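Local coordinates for protein metallo-beta-lactamase (Bradyrhizobium japonicum, PDB 2GMN) that hydrolyses beta-lactam antibiotics as a zinc-dependent metallo-beta-lactamase of subclass B3, at residues Asn79-Leu84 with Phe180-Val185; Val136-Arg141 with Ala151-Gly156; Glu176-Cys181 with Met213-Leu218; Tyr226-Lys231 with Asn241-Pro246. One frame throughout, in Å; residues are numbered along the deposited sequence.

Interaction 1 (Asn79-Leu84 with Phe180-Val185); sequences NTHAHL and FCSGTV. With ZN (zinc ion), chain C.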
loop_
_atom_site.group_PDB
_atom_site.type_symbol
_atom_site.label_atom_id
_atom_site.label_comp_id
_atom_site.label_asym_id
_atom_site.label_seq_id
_atom_site.Cartn_x
_atom_site.Cartn_y
_atom_site.Cartn_z
ATOM N N ASN A 79 0.546 -7.061 1.238
ATOM C CA ASN A 79 -0.503 -6.215 0.717
ATOM C C ASN A 79 -0.803 -5.129 1.733
ATOM O O ASN A 79 -0.879 -5.403 2.921
ATOM C CB ASN A 79 -1.758 -7.054 0.471
ATOM C CG ASN A 79 -2.836 -6.311 -0.317
ATOM O OD1 ASN A 79 -2.568 -5.452 -1.182
ATOM N ND2 ASN A 79 -4.068 -6.665 -0.037
ATOM N N THR A 80 -0.979 -3.899 1.252
ATOM C CA THR A 80 -1.544 -2.813 2.059
ATOM C C THR A 80 -3.067 -3.006 2.155
ATOM O O THR A 80 -3.623 -3.080 3.245
ATOM C CB THR A 80 -1.259 -1.429 1.450
ATOM O OG1 THR A 80 -1.566 -1.451 0.050
ATOM C CG2 THR A 80 0.195 -1.025 1.666
ATOM N N HIS A 81 -3.749 -3.093 1.017
ATOM C CA HIS A 81 -5.193 -3.345 1.054
ATOM C C HIS A 81 -5.681 -3.978 -0.230
ATOM O O HIS A 81 -5.050 -3.821 -1.281
ATOM C CB HIS A 81 -5.988 -2.077 1.380
ATOM C CG HIS A 81 -6.074 -1.098 0.253
ATOM N ND1 HIS A 81 -5.160 -0.084 0.072
ATOM C CD2 HIS A 81 -6.978 -0.974 -0.747
ATOM C CE1 HIS A 81 -5.497 0.621 -0.993
ATOM N NE2 HIS A 81 -6.594 0.098 -1.512
ATOM N N ALA A 82 -6.811 -4.679 -0.129
ATOM C CA ALA A 82 -7.211 -5.614 -1.161
ATOM C C ALA A 82 -8.147 -5.012 -2.211
ATOM O O ALA A 82 -9.269 -5.479 -2.361
ATOM C CB ALA A 82 -7.848 -6.849 -0.509
ATOM N N HIS A 83 -7.693 -3.977 -2.925
ATOM C CA HIS A 83 -8.392 -3.470 -4.118
ATOM C C HIS A 83 -7.584 -3.774 -5.372
ATOM O O HIS A 83 -6.352 -3.871 -5.290
ATOM C CB HIS A 83 -8.593 -1.963 -4.041
ATOM C CG HIS A 83 -9.578 -1.527 -3.005
ATOM N ND1 HIS A 83 -9.567 -0.260 -2.461
ATOM C CD2 HIS A 83 -10.604 -2.185 -2.411
ATOM C CE1 HIS A 83 -10.554 -0.154 -1.587
ATOM N NE2 HIS A 83 -11.188 -1.312 -1.526
ATOM N N LEU A 84 -8.258 -3.876 -6.527
ATOM C CA LEU A 84 -7.623 -4.356 -7.758
ATOM C C LEU A 84 -6.418 -3.543 -8.208
ATOM O O LEU A 84 -5.555 -4.070 -8.892
ATOM C CB LEU A 84 -8.632 -4.463 -8.901
ATOM C CG LEU A 84 -8.987 -3.216 -9.705
ATOM C CD1 LEU A 84 -9.607 -3.628 -11.033
ATOM C CD2 LEU A 84 -9.913 -2.261 -8.936
ATOM N N PHE A 180 1.890 3.274 4.498
ATOM C CA PHE A 180 0.524 3.568 4.934
ATOM C C PHE A 180 -0.432 2.913 3.954
ATOM O O PHE A 180 -0.195 2.936 2.757
ATOM C CB PHE A 180 0.312 5.088 5.009
ATOM C CG PHE A 180 -1.074 5.493 5.433
ATOM C CD1 PHE A 180 -1.559 5.136 6.687
ATOM C CD2 PHE A 180 -1.884 6.238 4.579
ATOM C CE1 PHE A 180 -2.854 5.494 7.082
ATOM C CE2 PHE A 180 -3.180 6.611 4.968
ATOM C CZ PHE A 180 -3.659 6.242 6.222
ATOM N N CYS A 181 -1.508 2.320 4.460
ATOM C CA CYS A 181 -2.325 1.451 3.612
ATOM C C CYS A 181 -3.321 2.159 2.696
ATOM O O CYS A 181 -3.803 1.558 1.745
ATOM C CB CYS A 181 -3.037 0.406 4.462
ATOM S SG CYS A 181 -4.472 1.038 5.320
ATOM N N SER A 182 -3.621 3.414 3.016
ATOM C CA SER A 182 -4.610 4.291 2.369
ATOM C C SER A 182 -5.709 4.648 3.359
ATOM O O SER A 182 -6.188 3.786 4.104
ATOM C CB SER A 182 -5.265 3.721 1.111
ATOM O OG SER A 182 -6.241 4.648 0.679
ATOM N N GLY A 183 -6.100 5.918 3.349
ATOM C CA GLY A 183 -7.217 6.394 4.166
ATOM C C GLY A 183 -8.214 7.258 3.414
ATOM O O GLY A 183 -8.968 8.034 4.020
ATOM N N THR A 184 -8.237 7.130 2.093
ATOM C CA THR A 184 -9.174 7.881 1.270
ATOM C C THR A 184 -10.558 7.245 1.312
ATOM O O THR A 184 -10.695 6.042 1.575
ATOM C CB THR A 184 -8.717 7.922 -0.189
ATOM O OG1 THR A 184 -8.615 6.581 -0.664
ATOM C CG2 THR A 184 -7.343 8.606 -0.304
ATOM N N VAL A 185 -11.587 8.045 1.059
ATOM C CA VAL A 185 -12.944 7.490 0.948
ATOM C C VAL A 185 -13.129 6.791 -0.396
ATOM O O VAL A 185 -13.675 5.680 -0.458
ATOM C CB VAL A 185 -14.035 8.566 1.166
ATOM C CG1 VAL A 185 -15.438 7.974 0.939
ATOM C CG2 VAL A 185 -13.899 9.157 2.563
HETATM ZN ZN ZN C . -8.043 1.179 -2.555
HETATM O O HOH W 1 -7.486 1.655 -4.382
#
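H81 ND1 gives its proton to the carbonyl oxygen C181 O at 2.7 Å, a textbook second-shell bond behind the zinc-binding HxHxDH motif of the metallo-beta-lactamase fold. The bond is short but bent: the N-H...O angle is 134°, and the acceptor is tilted out of the imidazole plane, although it stays at the ring edge. Donating through ND1 leaves H81 NE2 to bind the zinc ion ZN at 2.1 Å, so the carbonyl helps to fix the rotation of the ring and probably strengthens it as a ligand. The torsion of H81 sets CG between the backbone N and the carbonyl carbon (chi1 74°), which sends the ring across to the 180-185 loop. H83 reaches the same metal through ND1, whereas H81 uses NE2; H157 and a water complete four ligands. Next to the ring, T80 packs its CB against C181 CB at 3.9 Å, while its hydroxyl turns to D50. C181 is itself tied to C161 by a disulfide, so the supporting carbonyl sits on a cross-linked loop. The methylene S182 CB rests 3.8 Å from H81 CE1, approaching the imidazole obliquely.

Interaction 2 (Val136-Arg141 with Ala151-Gly156); sequences VKEGDR and AHATPG. With ZN (zinc ion), chain E.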
loop_
_atom_site.group_PDB
_atom_site.type_symbol
_atom_site.label_atom_id
_atom_site.label_comp_id
_atom_site.label_asym_id
_atom_site.label_seq_id
_atom_site.Cartn_x
_atom_site.Cartn_y
_atom_site.Cartn_z
ATOM N N VAL A 136 -2.547 -11.486 8.864
ATOM C CA VAL A 136 -1.904 -10.781 9.971
ATOM C C VAL A 136 -2.855 -9.942 10.800
ATOM O O VAL A 136 -3.901 -9.498 10.325
ATOM C CB VAL A 136 -0.672 -9.924 9.523
ATOM C CG1 VAL A 136 0.434 -10.816 8.998
ATOM C CG2 VAL A 136 -1.062 -8.832 8.510
ATOM N N LYS A 137 -2.461 -9.734 12.054
ATOM C CA LYS A 137 -3.157 -8.839 12.967
ATOM C C LYS A 137 -2.194 -7.767 13.486
ATOM O O LYS A 137 -0.990 -7.844 13.247
ATOM C CB LYS A 137 -3.769 -9.613 14.146
ATOM C CG LYS A 137 -2.847 -10.614 14.827
ATOM C CD LYS A 137 -3.187 -12.048 14.428
ATOM C CE LYS A 137 -2.031 -13.016 14.687
ATOM N NZ LYS A 137 -1.448 -12.889 16.053
ATOM N N GLU A 138 -2.737 -6.779 14.191
ATOM C CA GLU A 138 -1.941 -5.708 14.780
ATOM C C GLU A 138 -0.726 -6.250 15.531
ATOM O O GLU A 138 -0.853 -7.132 16.391
ATOM C CB GLU A 138 -2.813 -4.866 15.720
ATOM C CG GLU A 138 -2.042 -3.918 16.628
ATOM C CD GLU A 138 -1.491 -2.708 15.904
ATOM O OE1 GLU A 138 -2.009 -2.327 14.833
ATOM O OE2 GLU A 138 -0.537 -2.101 16.433
ATOM N N GLY A 139 0.451 -5.731 15.180
ATOM C CA GLY A 139 1.682 -6.053 15.893
ATOM C C GLY A 139 2.425 -7.284 15.416
ATOM O O GLY A 139 3.528 -7.561 15.895
ATOM N N ASP A 140 1.839 -8.035 14.482
ATOM C CA ASP A 140 2.520 -9.195 13.919
ATOM C C ASP A 140 3.791 -8.756 13.205
ATOM O O ASP A 140 3.816 -7.723 12.532
ATOM C CB ASP A 140 1.622 -9.940 12.935
ATOM C CG ASP A 140 0.571 -10.786 13.618
ATOM O OD1 ASP A 140 0.532 -10.846 14.874
ATOM O OD2 ASP A 140 -0.230 -11.393 12.873
ATOM N N ARG A 141 4.834 -9.557 13.356
ATOM C CA ARG A 141 6.119 -9.262 12.749
ATOM C C ARG A 141 6.404 -10.234 11.613
ATOM O O ARG A 141 6.325 -11.453 11.782
ATOM C CB ARG A 141 7.226 -9.315 13.799
ATOM C CG ARG A 141 7.173 -8.183 14.825
ATOM C CD ARG A 141 8.120 -8.455 15.997
ATOM N NE ARG A 141 9.524 -8.395 15.589
ATOM C CZ ARG A 141 10.543 -8.867 16.302
ATOM N NH1 ARG A 141 11.782 -8.764 15.832
ATOM N NH2 ARG A 141 10.330 -9.445 17.481
ATOM N N ALA A 151 3.089 -5.273 11.242
ATOM C CA ALA A 151 1.743 -4.979 10.767
ATOM C C ALA A 151 1.019 -4.052 11.724
ATOM O O ALA A 151 1.069 -4.248 12.946
ATOM C CB ALA A 151 0.951 -6.275 10.604
ATOM N N HIS A 152 0.355 -3.044 11.168
ATOM C CA HIS A 152 -0.528 -2.175 11.932
ATOM C C HIS A 152 -1.916 -2.190 11.312
ATOM O O HIS A 152 -2.061 -1.927 10.116
ATOM C CB HIS A 152 0.022 -0.754 11.975
ATOM C CG HIS A 152 1.297 -0.629 12.749
ATOM N ND1 HIS A 152 1.319 -0.422 14.111
ATOM C CD2 HIS A 152 2.592 -0.693 12.357
ATOM C CE1 HIS A 152 2.573 -0.353 14.525
ATOM N NE2 HIS A 152 3.366 -0.517 13.480
ATOM N N ALA A 153 -2.923 -2.513 12.120
ATOM C CA ALA A 153 -4.290 -2.580 11.618
ATOM C C ALA A 153 -4.850 -1.168 11.494
ATOM O O ALA A 153 -5.077 -0.484 12.496
ATOM C CB ALA A 153 -5.157 -3.448 12.529
ATOM N N THR A 154 -5.066 -0.725 10.261
ATOM C CA THR A 154 -5.534 0.632 9.984
ATOM C C THR A 154 -6.721 0.567 9.016
ATOM O O THR A 154 -6.673 1.116 7.905
ATOM C CB THR A 154 -4.398 1.523 9.409
ATOM O OG1 THR A 154 -3.774 0.840 8.322
ATOM C CG2 THR A 154 -3.342 1.822 10.475
ATOM N N PRO A 155 -7.810 -0.086 9.460
ATOM C CA PRO A 155 -8.946 -0.303 8.573
ATOM C C PRO A 155 -9.718 0.960 8.233
ATOM O O PRO A 155 -9.528 2.018 8.846
ATOM C CB PRO A 155 -9.829 -1.260 9.381
ATOM C CG PRO A 155 -9.532 -0.911 10.796
ATOM C CD PRO A 155 -8.050 -0.673 10.791
ATOM N N GLY A 156 -10.595 0.842 7.244
ATOM C CA GLY A 156 -11.422 1.955 6.805
ATOM C C GLY A 156 -11.520 1.920 5.295
ATOM O O GLY A 156 -12.568 1.591 4.730
HETATM ZN ZN ZN E . -0.159 -0.271 15.541
HETATM O O HOH W 2 0.778 0.682 17.087
#
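V136, at the end of its strand, touches A151 mainly through one methyl, CG2 lying 3.9 Å from A151 CB. K137 follows as the first residue of a type II beta turn that runs to D140. Its carbonyl oxygen K137 O lies 3.6 Å from A151 CB, so the alanine methyl rests against the carbonyl oxygens of K137 and D140. On the far side, K137 NZ meets D140 OD1 in a salt bridge of 3.1 Å on the syn lone pair, and K137 N bonds to D140 OD2 from above the carboxylate plane; both add to the backbone bond from D140 N to K137 O that closes the turn. E138 then reaches across to the neighbouring strand, with CG anti to the backbone N (chi1 167°) and a bend at the next bond. Its carboxylate divides the work: E138 OE1 accepts A153 N at 2.9 Å, nearly along the C-O axis, and E138 OE2 binds the zinc ion ZN at 2.1 Å. H152 ND1 binds the same ion at 2.1 Å, its ring plane 60° from the carboxylate. G139, with the positive phi expected at the third position of such a turn, donates G139 N to A151 O at 2.8 Å. D140 returns the exchange, D140 O accepting A151 N at 2.9 Å, and the chain enters the hairpin of strands 141-144 and 147-153. With K209 and a water as the remaining ligands, this is a further zinc site of carboxylate, imidazole and amine, probably accessory and separate from the HxHxDH metal site of the family.

Interaction 3 (Glu176-Cys181 with Met213-Leu218); sequences EVLFFC and MKIDVL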
loop_
_atom_site.group_PDB
_atom_site.type_symbol
_atom_site.label_atom_id
_atom_site.label_comp_id
_atom_site.label_asym_id
_atom_site.label_seq_id
_atom_site.Cartn_x
_atom_site.Cartn_y
_atom_site.Cartn_z
ATOM N N GLU A 176 12.337 5.414 10.749
ATOM C CA GLU A 176 11.134 4.584 10.700
ATOM C C GLU A 176 10.318 4.900 9.467
ATOM O O GLU A 176 9.988 6.053 9.220
ATOM C CB GLU A 176 10.279 4.795 11.954
ATOM C CG GLU A 176 10.849 4.150 13.214
ATOM C CD GLU A 176 11.041 2.638 13.072
ATOM O OE1 GLU A 176 10.048 1.888 12.933
ATOM O OE2 GLU A 176 12.194 2.193 13.115
ATOM N N VAL A 177 10.000 3.854 8.700
ATOM C CA VAL A 177 9.213 3.949 7.477
ATOM C C VAL A 177 7.826 3.360 7.711
ATOM O O VAL A 177 7.708 2.330 8.368
ATOM C CB VAL A 177 9.899 3.146 6.344
ATOM C CG1 VAL A 177 9.094 3.225 5.063
ATOM C CG2 VAL A 177 11.301 3.672 6.099
ATOM N N LEU A 178 6.794 4.010 7.185
ATOM C CA LEU A 178 5.466 3.407 7.192
ATOM C C LEU A 178 4.933 3.333 5.779
ATOM O O LEU A 178 4.773 4.355 5.123
ATOM C CB LEU A 178 4.467 4.198 8.040
ATOM C CG LEU A 178 3.131 3.459 8.234
ATOM C CD1 LEU A 178 3.264 2.312 9.231
ATOM C CD2 LEU A 178 2.065 4.447 8.634
ATOM N N PHE A 179 4.657 2.113 5.315
ATOM C CA PHE A 179 3.859 1.928 4.114
ATOM C C PHE A 179 2.412 2.057 4.575
ATOM O O PHE A 179 1.801 1.080 5.034
ATOM C CB PHE A 179 4.104 0.549 3.500
ATOM C CG PHE A 179 5.537 0.303 3.090
ATOM C CD1 PHE A 179 5.953 0.575 1.795
ATOM C CD2 PHE A 179 6.466 -0.212 3.998
ATOM C CE1 PHE A 179 7.266 0.322 1.401
ATOM C CE2 PHE A 179 7.789 -0.461 3.606
ATOM C CZ PHE A 179 8.182 -0.187 2.308
ATOM N N PHE A 180 1.890 3.274 4.498
ATOM C CA PHE A 180 0.524 3.568 4.934
ATOM C C PHE A 180 -0.432 2.913 3.954
ATOM O O PHE A 180 -0.195 2.936 2.757
ATOM C CB PHE A 180 0.312 5.088 5.009
ATOM C CG PHE A 180 -1.074 5.493 5.433
ATOM C CD1 PHE A 180 -1.559 5.136 6.687
ATOM C CD2 PHE A 180 -1.884 6.238 4.579
ATOM C CE1 PHE A 180 -2.854 5.494 7.082
ATOM C CE2 PHE A 180 -3.180 6.611 4.968
ATOM C CZ PHE A 180 -3.659 6.242 6.222
ATOM N N CYS A 181 -1.508 2.320 4.460
ATOM C CA CYS A 181 -2.325 1.451 3.612
ATOM C C CYS A 181 -3.321 2.159 2.696
ATOM O O CYS A 181 -3.803 1.558 1.745
ATOM C CB CYS A 181 -3.037 0.406 4.462
ATOM S SG CYS A 181 -4.472 1.038 5.320
ATOM N N MET A 213 1.487 7.853 15.499
ATOM C CA MET A 213 2.693 7.110 15.143
ATOM C C MET A 213 3.883 8.044 14.961
ATOM O O MET A 213 3.720 9.213 14.613
ATOM C CB MET A 213 2.464 6.282 13.879
ATOM C CG MET A 213 1.444 5.175 14.064
ATOM S SD MET A 213 1.020 4.396 12.503
ATOM C CE MET A 213 0.453 2.817 13.086
ATOM N N LYS A 214 5.074 7.515 15.217
ATOM C CA LYS A 214 6.310 8.274 15.072
ATOM C C LYS A 214 7.026 7.761 13.829
ATOM O O LYS A 214 7.754 6.768 13.888
ATOM C CB LYS A 214 7.180 8.113 16.322
ATOM C CG LYS A 214 6.509 8.565 17.618
ATOM C CD LYS A 214 6.415 10.081 17.720
ATOM C CE LYS A 214 5.787 10.506 19.042
ATOM N NZ LYS A 214 5.777 11.989 19.202
ATOM N N ILE A 215 6.786 8.435 12.706
ATOM C CA ILE A 215 7.218 7.943 11.396
ATOM C C ILE A 215 8.056 8.996 10.679
ATOM O O ILE A 215 7.604 10.128 10.478
ATOM C CB ILE A 215 5.984 7.541 10.521
ATOM C CG1 ILE A 215 5.235 6.341 11.125
ATOM C CG2 ILE A 215 6.381 7.259 9.062
ATOM C CD1 ILE A 215 6.066 5.065 11.296
ATOM N N ASP A 216 9.269 8.599 10.294
ATOM C CA ASP A 216 10.193 9.471 9.569
ATOM C C ASP A 216 9.904 9.555 8.069
ATOM O O ASP A 216 10.023 10.622 7.465
ATOM C CB ASP A 216 11.637 8.994 9.765
ATOM C CG ASP A 216 12.089 9.072 11.212
ATOM O OD1 ASP A 216 12.347 10.198 11.678
ATOM O OD2 ASP A 216 12.211 8.016 11.873
ATOM N N VAL A 217 9.541 8.419 7.464
ATOM C CA VAL A 217 9.351 8.327 6.028
ATOM C C VAL A 217 7.965 7.768 5.759
ATOM O O VAL A 217 7.700 6.599 6.059
ATOM C CB VAL A 217 10.409 7.393 5.371
ATOM C CG1 VAL A 217 10.151 7.251 3.868
ATOM C CG2 VAL A 217 11.833 7.893 5.634
ATOM N N LEU A 218 7.091 8.618 5.215
ATOM C CA LEU A 218 5.744 8.194 4.825
ATOM C C LEU A 218 5.763 7.678 3.404
ATOM O O LEU A 218 6.159 8.392 2.472
ATOM C CB LEU A 218 4.748 9.351 4.909
ATOM C CG LEU A 218 3.307 9.034 4.452
ATOM C CD1 LEU A 218 2.666 7.972 5.364
ATOM C CD2 LEU A 218 2.471 10.327 4.405
#
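F180 meets L218 with its CB, 3.7 Å from L218 CD1, and the same methyl approaches its ring only obliquely. With chi1 at 179°, CG lies opposite the backbone N and the ring runs on to Y252 and L256 of helix 248-270, while S182 N sits over one face, offset toward the rim. The other flat group is the carboxylate of D216, whose OD2 accepts E176 N at 2.8 Å on its anti lone pair in an almost straight bond; D216 OD1 is paired with R175. Between these two ends lies a classical beta-alpha-beta crossover, in which helix 199-212 carries the chain from strand 173-179 to the parallel edge strand 217-219. The ladder is short. V217 N donates to E176 O at 3.0 Å, an oxygen that also receives a weak bond from D216 N, and V217 O accepts L178 N at 3.0 Å. V177 and V217 point the same way from one face of the sheet, V177 CG2 standing 3.9 Å from V217 CB. L178 and L218 occupy the other face, where the loop leading into the second strand supplies further apolar cover. I215 CD1 presses on L178 CB at 3.7 Å, and M213 crosses L178 at about a right angle, placing its sulfur SD 4.0 Å from L178 CD2.

Interaction 4 (Tyr226-Lys231 with Asn241-Pro246); sequences YGMQAK and NPFIKP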
loop_
_atom_site.group_PDB
_atom_site.type_symbol
_atom_site.label_atom_id
_atom_site.label_comp_id
_atom_site.label_asym_id
_atom_site.label_seq_id
_atom_site.Cartn_x
_atom_site.Cartn_y
_atom_site.Cartn_z
ATOM N N TYR A 226 2.374 10.756 -0.660
ATOM C CA TYR A 226 3.565 11.363 -0.084
ATOM C C TYR A 226 4.318 12.257 -1.056
ATOM O O TYR A 226 5.494 12.566 -0.832
ATOM C CB TYR A 226 4.486 10.278 0.497
ATOM C CG TYR A 226 4.921 9.186 -0.480
ATOM C CD1 TYR A 226 6.207 9.174 -1.014
ATOM C CD2 TYR A 226 4.047 8.151 -0.841
ATOM C CE1 TYR A 226 6.612 8.165 -1.893
ATOM C CE2 TYR A 226 4.438 7.152 -1.723
ATOM C CZ TYR A 226 5.721 7.156 -2.235
ATOM O OH TYR A 226 6.134 6.168 -3.098
ATOM N N GLY A 227 3.653 12.654 -2.137
ATOM C CA GLY A 227 4.242 13.544 -3.134
ATOM C C GLY A 227 5.548 12.990 -3.669
ATOM O O GLY A 227 6.580 13.666 -3.666
ATOM N N MET A 228 5.504 11.737 -4.110
ATOM C CA MET A 228 6.693 11.019 -4.550
ATOM C C MET A 228 7.476 11.765 -5.624
ATOM O O MET A 228 8.691 11.884 -5.525
ATOM C CB MET A 228 6.299 9.632 -5.079
ATOM C CG MET A 228 7.451 8.737 -5.514
ATOM S SD MET A 228 8.075 9.045 -7.192
ATOM C CE MET A 228 6.732 8.323 -8.157
ATOM N N GLN A 229 6.783 12.218 -6.666
ATOM C CA GLN A 229 7.451 12.802 -7.831
ATOM C C GLN A 229 8.272 14.043 -7.489
ATOM O O GLN A 229 9.403 14.180 -7.961
ATOM C CB GLN A 229 6.456 13.088 -8.957
ATOM C CG GLN A 229 5.875 11.840 -9.625
ATOM C CD GLN A 229 4.632 11.285 -8.935
ATOM O OE1 GLN A 229 4.368 11.535 -7.752
ATOM N NE2 GLN A 229 3.866 10.505 -9.685
ATOM N N ALA A 230 7.720 14.920 -6.650
ATOM C CA ALA A 230 8.453 16.119 -6.226
ATOM C C ALA A 230 9.715 15.756 -5.444
ATOM O O ALA A 230 10.770 16.370 -5.643
ATOM C CB ALA A 230 7.566 17.045 -5.411
ATOM N N LYS A 231 9.609 14.764 -4.558
ATOM C CA LYS A 231 10.759 14.286 -3.784
ATOM C C LYS A 231 11.810 13.618 -4.669
ATOM O O LYS A 231 13.008 13.878 -4.522
ATOM C CB LYS A 231 10.316 13.324 -2.678
ATOM C CG LYS A 231 9.646 14.005 -1.487
ATOM C CD LYS A 231 8.863 12.991 -0.662
ATOM C CE LYS A 231 8.373 13.570 0.651
ATOM N NZ LYS A 231 7.324 12.692 1.272
ATOM N N ASN A 241 18.111 12.976 2.066
ATOM C CA ASN A 241 17.077 12.186 1.391
ATOM C C ASN A 241 15.723 12.878 1.570
ATOM O O ASN A 241 15.253 13.029 2.702
ATOM C CB ASN A 241 17.064 10.762 1.955
ATOM C CG ASN A 241 16.190 9.809 1.144
ATOM O OD1 ASN A 241 16.566 8.662 0.883
ATOM N ND2 ASN A 241 15.030 10.280 0.743
ATOM N N PRO A 242 15.118 13.346 0.459
ATOM C CA PRO A 242 13.877 14.139 0.560
ATOM C C PRO A 242 12.664 13.340 1.029
ATOM O O PRO A 242 11.631 13.924 1.364
ATOM C CB PRO A 242 13.661 14.637 -0.864
ATOM C CG PRO A 242 14.370 13.630 -1.729
ATOM C CD PRO A 242 15.555 13.181 -0.942
ATOM N N PHE A 243 12.792 12.021 1.059
ATOM C CA PHE A 243 11.700 11.194 1.567
ATOM C C PHE A 243 11.597 11.173 3.093
ATOM O O PHE A 243 10.608 10.688 3.640
ATOM C CB PHE A 243 11.748 9.778 0.974
ATOM C CG PHE A 243 11.510 9.749 -0.512
ATOM C CD1 PHE A 243 10.215 9.701 -1.017
ATOM C CD2 PHE A 243 12.572 9.840 -1.409
ATOM C CE1 PHE A 243 9.984 9.705 -2.374
ATOM C CE2 PHE A 243 12.348 9.845 -2.771
ATOM C CZ PHE A 243 11.050 9.790 -3.253
ATOM N N ILE A 244 12.611 11.711 3.775
ATOM C CA ILE A 244 12.567 11.867 5.224
ATOM C C ILE A 244 11.855 13.176 5.576
ATOM O O ILE A 244 12.393 14.276 5.375
ATOM C CB ILE A 244 13.985 11.852 5.846
ATOM C CG1 ILE A 244 14.692 10.528 5.538
ATOM C CG2 ILE A 244 13.914 12.099 7.350
ATOM C CD1 ILE A 244 16.165 10.526 5.922
ATOM N N LYS A 245 10.635 13.047 6.081
ATOM C CA LYS A 245 9.810 14.186 6.449
ATOM C C LYS A 245 8.923 13.721 7.595
ATOM O O LYS A 245 7.792 13.304 7.366
ATOM C CB LYS A 245 8.978 14.622 5.244
ATOM C CG LYS A 245 8.236 15.931 5.401
ATOM C CD LYS A 245 7.604 16.358 4.078
ATOM C CE LYS A 245 8.634 16.585 2.963
ATOM N NZ LYS A 245 9.604 17.681 3.241
ATOM N N PRO A 246 9.444 13.758 8.835
ATOM C CA PRO A 246 8.763 13.155 9.984
ATOM C C PRO A 246 7.376 13.692 10.353
ATOM O O PRO A 246 6.634 13.008 11.045
ATOM C CB PRO A 246 9.755 13.379 11.132
ATOM C CG PRO A 246 11.072 13.541 10.453
ATOM C CD PRO A 246 10.758 14.308 9.220
HETATM O O HOH W 3 8.252 10.236 1.955
#
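K231 lays its aliphatic chain over F243 in a CH-pi contact: K231 CB stands 3.8 Å from the ring centroid, 18° off the normal, and K231 CD follows at 3.6 Å from F243 CD1. Y226 meets the phenyl ring edge against edge, with Y226 CE1 and F243 CE1 3.7 Å apart, and M228 CG comes to the same corner of F243. P242 packs beside the lysine stem, roughly a right angle round from the phenyl ring. Its ring carbon P242 CG is pressed to 3.1 Å from K231 O, a tight fit, while P242 O runs beside the lysine methylenes. One shell further out are the groups that fix the lysine. Its chain, extended beyond CG (chi3 170°), carries NZ back past the start of helix 228-234, where K231 NZ donates to Y226 O at 2.8 Å, in the carbonyl plane and on a lone pair. K231 NZ also donates to a water at 2.7 Å that lies within hydrogen-bonding distance of F243 O, and E248 of the C-terminal helix supplies a salt bridge. Farther out, Y226 OH bonds to Y38, and L23 packs on F243, joining the contact to the N-terminal sheet. A buried ammonium with a carbonyl, a water and a carboxylate as partners is probably kept charged, while its methylenes serve as apolar surface for an aromatic ring.

Followed from the N terminus, the chain first leaves strand 74-78 into 79-84, and interaction 1 closes the longest loop by bringing 180-185 back to it. Interaction 2 lies wholly within that loop, a short hairpin closure between 136-141 and 151-156; T154 reaches C181, so the two contacts touch. Interaction 3 starts on the strand that feeds interaction 1, shares F180 and C181 with it, and closes the crossover through helix 199-212; M213 packs on H152 of interaction 2. Interaction 4 follows in series, closing a small loop after strand 217-219. D216 O and K245 N probably bond between interactions 3 and 4, linking the sheet edge to the segment before helix 248-270.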